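PDB 1UUF: aldehyde reductase YahK from Escherichia coli, which reduces a broad range of aldehydes to the corresponding alcohols, with a strong preference for NADPH over NADH, and binds two zinc ions per subunit. Local coordinates for residues A55-C60 against G147-Q152. Residues are numbered along the deposited sequence; the frame is centred on the assembly and turned at random.
Sequences AYCGVC and GGYSQQ. With ZN (zinc ion), chain C.
In the GroES-like domain of this zinc-containing alcohol dehydrogenase, C57 and V59, on segment 55-60, where strand 49-58 runs into the catalytic zinc site, meet Y149 and G148 of the loop before strand 152-156. C57 points at the loop. Its SG lies anti to the backbone N (chi1 -174°) and comes up to the edge of the Y149 ring, in the ring plane, 4.0 Å from Y149 CD1. This is a Cys sulfur-aromatic contact, with SG 5.2 Å from the ring centroid and 86° off its normal. Behind the sulfur, C57 CB rests 3.6 Å from G148 O.

Y149 is the centre of an inverse gamma turn. Its CB leads off away from the strand, yet the ring brings the hydroxyl back to V59, whose CG1 sits 3.6 Å from Y149 OH; the two side chains cross at about a right angle. That hydroxyl is hydrogen-bonded to the OH of Y348 in helix 344-352, and more weakly to D63 OD2, which also takes a hydrogen bond from the backbone N of C60.

C60, at the N-cap of helix 61-68, binds the zinc ion through SG at 2.4 Å, with H82, C178 and a water completing the site. Across the loop itself, S150 OG donates to G147 O (2.9 Å), in the carbonyl plane, and R42 NH2 hydrogen-bonds S150 OG and, weakly, G147 O.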
ATOM      1  N   ALA A  55     -22.495 -14.423  27.936  1.00 12.44           N
ATOM      2  CA  ALA A  55     -21.726 -15.119  28.956  1.00 11.78           C
ATOM      3  C   ALA A  55     -20.437 -14.365  29.243  1.00 11.42           C
ATOM      4  O   ALA A  55     -20.083 -14.145  30.402  1.00 10.86           O
ATOM      5  CB  ALA A  55     -21.415 -16.541  28.501  1.00 12.40           C
ATOM      6  N   TYR A  56     -19.739 -13.965  28.184  1.00 10.80           N
ATOM      7  CA  TYR A  56     -18.483 -13.241  28.333  1.00 10.91           C
ATOM      8  C   TYR A  56     -18.307 -12.166  27.273  1.00  9.99           C
ATOM      9  O   TYR A  56     -18.875 -12.250  26.183  1.00 11.28           O
ATOM     10  CB  TYR A  56     -17.291 -14.201  28.246  1.00 11.14           C
ATOM     11  CG  TYR A  56     -17.371 -15.363  29.203  1.00 12.72           C
ATOM     12  CD1 TYR A  56     -17.910 -16.587  28.801  1.00 14.02           C
ATOM     13  CD2 TYR A  56     -16.960 -15.225  30.527  1.00 13.85           C
ATOM     14  CE1 TYR A  56     -18.037 -17.644  29.699  1.00 13.69           C
ATOM     15  CE2 TYR A  56     -17.085 -16.274  31.433  1.00 14.12           C
ATOM     16  CZ  TYR A  56     -17.626 -17.477  31.012  1.00 16.30           C
ATOM     17  OH  TYR A  56     -17.775 -18.509  31.910  1.00 18.77           O
ATOM     18  N   CYS A  57     -17.512 -11.155  27.601  1.00 10.87           N
ATOM     19  CA  CYS A  57     -17.232 -10.079  26.660  1.00 10.62           C
ATOM     20  C   CYS A  57     -15.786  -9.632  26.813  1.00 10.98           C
ATOM     21  O   CYS A  57     -15.366  -9.221  27.893  1.00 11.33           O
ATOM     22  CB  CYS A  57     -18.165  -8.885  26.885  1.00 11.68           C
ATOM     23  SG  CYS A  57     -17.973  -7.587  25.615  1.00 12.83           S
ATOM     24  N   GLY A  58     -15.026  -9.727  25.726  1.00  9.86           N
ATOM     25  CA  GLY A  58     -13.637  -9.314  25.756  1.00 10.87           C
ATOM     26  C   GLY A  58     -13.533  -7.803  25.845  1.00 11.70           C
ATOM     27  O   GLY A  58     -14.431  -7.085  25.405  1.00 12.43           O
ATOM     28  N   VAL A  59     -12.444  -7.317  26.429  1.00 12.30           N
ATOM     29  CA  VAL A  59     -12.237  -5.882  26.564  1.00 13.34           C
ATOM     30  C   VAL A  59     -11.243  -5.442  25.492  1.00 14.03           C
ATOM     31  O   VAL A  59     -10.093  -5.886  25.470  1.00 13.85           O
ATOM     32  CB  VAL A  59     -11.706  -5.535  27.967  1.00 13.89           C
ATOM     33  CG1 VAL A  59     -11.522  -4.028  28.102  1.00 14.31           C
ATOM     34  CG2 VAL A  59     -12.686  -6.049  29.027  1.00 13.89           C
ATOM     35  N   CYS A  60     -11.707  -4.572  24.599  1.00 13.99           N
ATOM     36  CA  CYS A  60     -10.901  -4.081  23.483  1.00 14.29           C
ATOM     37  C   CYS A  60     -10.467  -2.635  23.694  1.00 16.32           C
ATOM     38  O   CYS A  60     -11.146  -1.870  24.379  1.00 16.16           O
ATOM     39  CB  CYS A  60     -11.710  -4.184  22.184  1.00 15.79           C
ATOM     40  SG  CYS A  60     -10.855  -3.583  20.706  1.00 15.21           S
ATOM     41  N   GLY A 147     -23.407  -1.799  23.630  1.00 13.51           N
ATOM     42  CA  GLY A 147     -22.615  -3.013  23.494  1.00 13.72           C
ATOM     43  C   GLY A 147     -22.743  -4.213  24.417  1.00 13.23           C
ATOM     44  O   GLY A 147     -23.744  -4.405  25.106  1.00 13.69           O
ATOM     45  N   GLY A 148     -21.681  -5.018  24.418  1.00 11.65           N
ATOM     46  CA  GLY A 148     -21.632  -6.245  25.194  1.00 12.29           C
ATOM     47  C   GLY A 148     -21.352  -6.214  26.683  1.00 13.63           C
ATOM     48  O   GLY A 148     -21.312  -7.275  27.308  1.00 12.80           O
ATOM     49  N   TYR A 149     -21.129  -5.037  27.259  1.00 11.86           N
ATOM     50  CA  TYR A 149     -20.909  -4.956  28.704  1.00 13.19           C
ATOM     51  C   TYR A 149     -22.310  -5.007  29.302  1.00 13.95           C
ATOM     52  O   TYR A 149     -22.704  -4.127  30.071  1.00 15.33           O
ATOM     53  CB  TYR A 149     -20.265  -3.629  29.102  1.00 12.21           C
ATOM     54  CG  TYR A 149     -18.810  -3.439  28.743  1.00 12.11           C
ATOM     55  CD1 TYR A 149     -18.117  -4.363  27.960  1.00 11.60           C
ATOM     56  CD2 TYR A 149     -18.135  -2.295  29.161  1.00 12.80           C
ATOM     57  CE1 TYR A 149     -16.778  -4.137  27.601  1.00 10.91           C
ATOM     58  CE2 TYR A 149     -16.817  -2.062  28.811  1.00 12.92           C
ATOM     59  CZ  TYR A 149     -16.143  -2.980  28.030  1.00 11.77           C
ATOM     60  OH  TYR A 149     -14.846  -2.704  27.672  1.00 13.22           O
ATOM     61  N   SER A 150     -23.063  -6.034  28.930  1.00 12.79           N
ATOM     62  CA  SER A 150     -24.434  -6.183  29.394  1.00 14.77           C
ATOM     63  C   SER A 150     -24.833  -7.651  29.491  1.00 15.52           C
ATOM     64  O   SER A 150     -24.085  -8.539  29.074  1.00 14.19           O
ATOM     65  CB  SER A 150     -25.372  -5.449  28.434  1.00 14.33           C
ATOM     66  OG  SER A 150     -25.180  -5.904  27.106  1.00 16.31           O
ATOM     67  N   GLN A 151     -26.021  -7.901  30.035  1.00 14.79           N
ATOM     68  CA  GLN A 151     -26.517  -9.261  30.214  1.00 15.89           C
ATOM     69  C   GLN A 151     -27.095  -9.903  28.960  1.00 15.65           C
ATOM     70  O   GLN A 151     -27.034 -11.122  28.804  1.00 14.01           O
ATOM     71  CB  GLN A 151     -27.594  -9.296  31.299  1.00 18.50           C
ATOM     72  CG  GLN A 151     -27.145  -8.852  32.671  1.00 21.33           C
ATOM     73  CD  GLN A 151     -28.264  -8.967  33.686  1.00 23.98           C
ATOM     74  OE1 GLN A 151     -29.335  -8.382  33.515  1.00 22.48           O
ATOM     75  NE2 GLN A 151     -28.026  -9.732  34.742  1.00 22.32           N
ATOM     76  N   GLN A 152     -27.676  -9.086  28.085  1.00 15.86           N
ATOM     77  CA  GLN A 152     -28.295  -9.586  26.861  1.00 15.59           C
ATOM     78  C   GLN A 152     -28.129  -8.629  25.687  1.00 13.66           C
ATOM     79  O   GLN A 152     -27.880  -7.441  25.866  1.00 13.59           O
ATOM     80  CB  GLN A 152     -29.797  -9.819  27.084  1.00 18.54           C
ATOM     81  CG  GLN A 152     -30.140 -10.971  28.021  1.00 21.00           C
ATOM     82  CD  GLN A 152     -31.636 -11.103  28.276  1.00 24.68           C
ATOM     83  OE1 GLN A 152     -32.088 -12.077  28.881  1.00 26.86           O
ATOM     84  NE2 GLN A 152     -32.409 -10.118  27.825  1.00 21.19           N
TER
HETATM   85 ZN    ZN C 402     -12.428  -4.053  18.995  1.00 18.13          ZN
HETATM   86  O   HOH W   1     -11.980  -2.414  17.458  1.00 12.96           O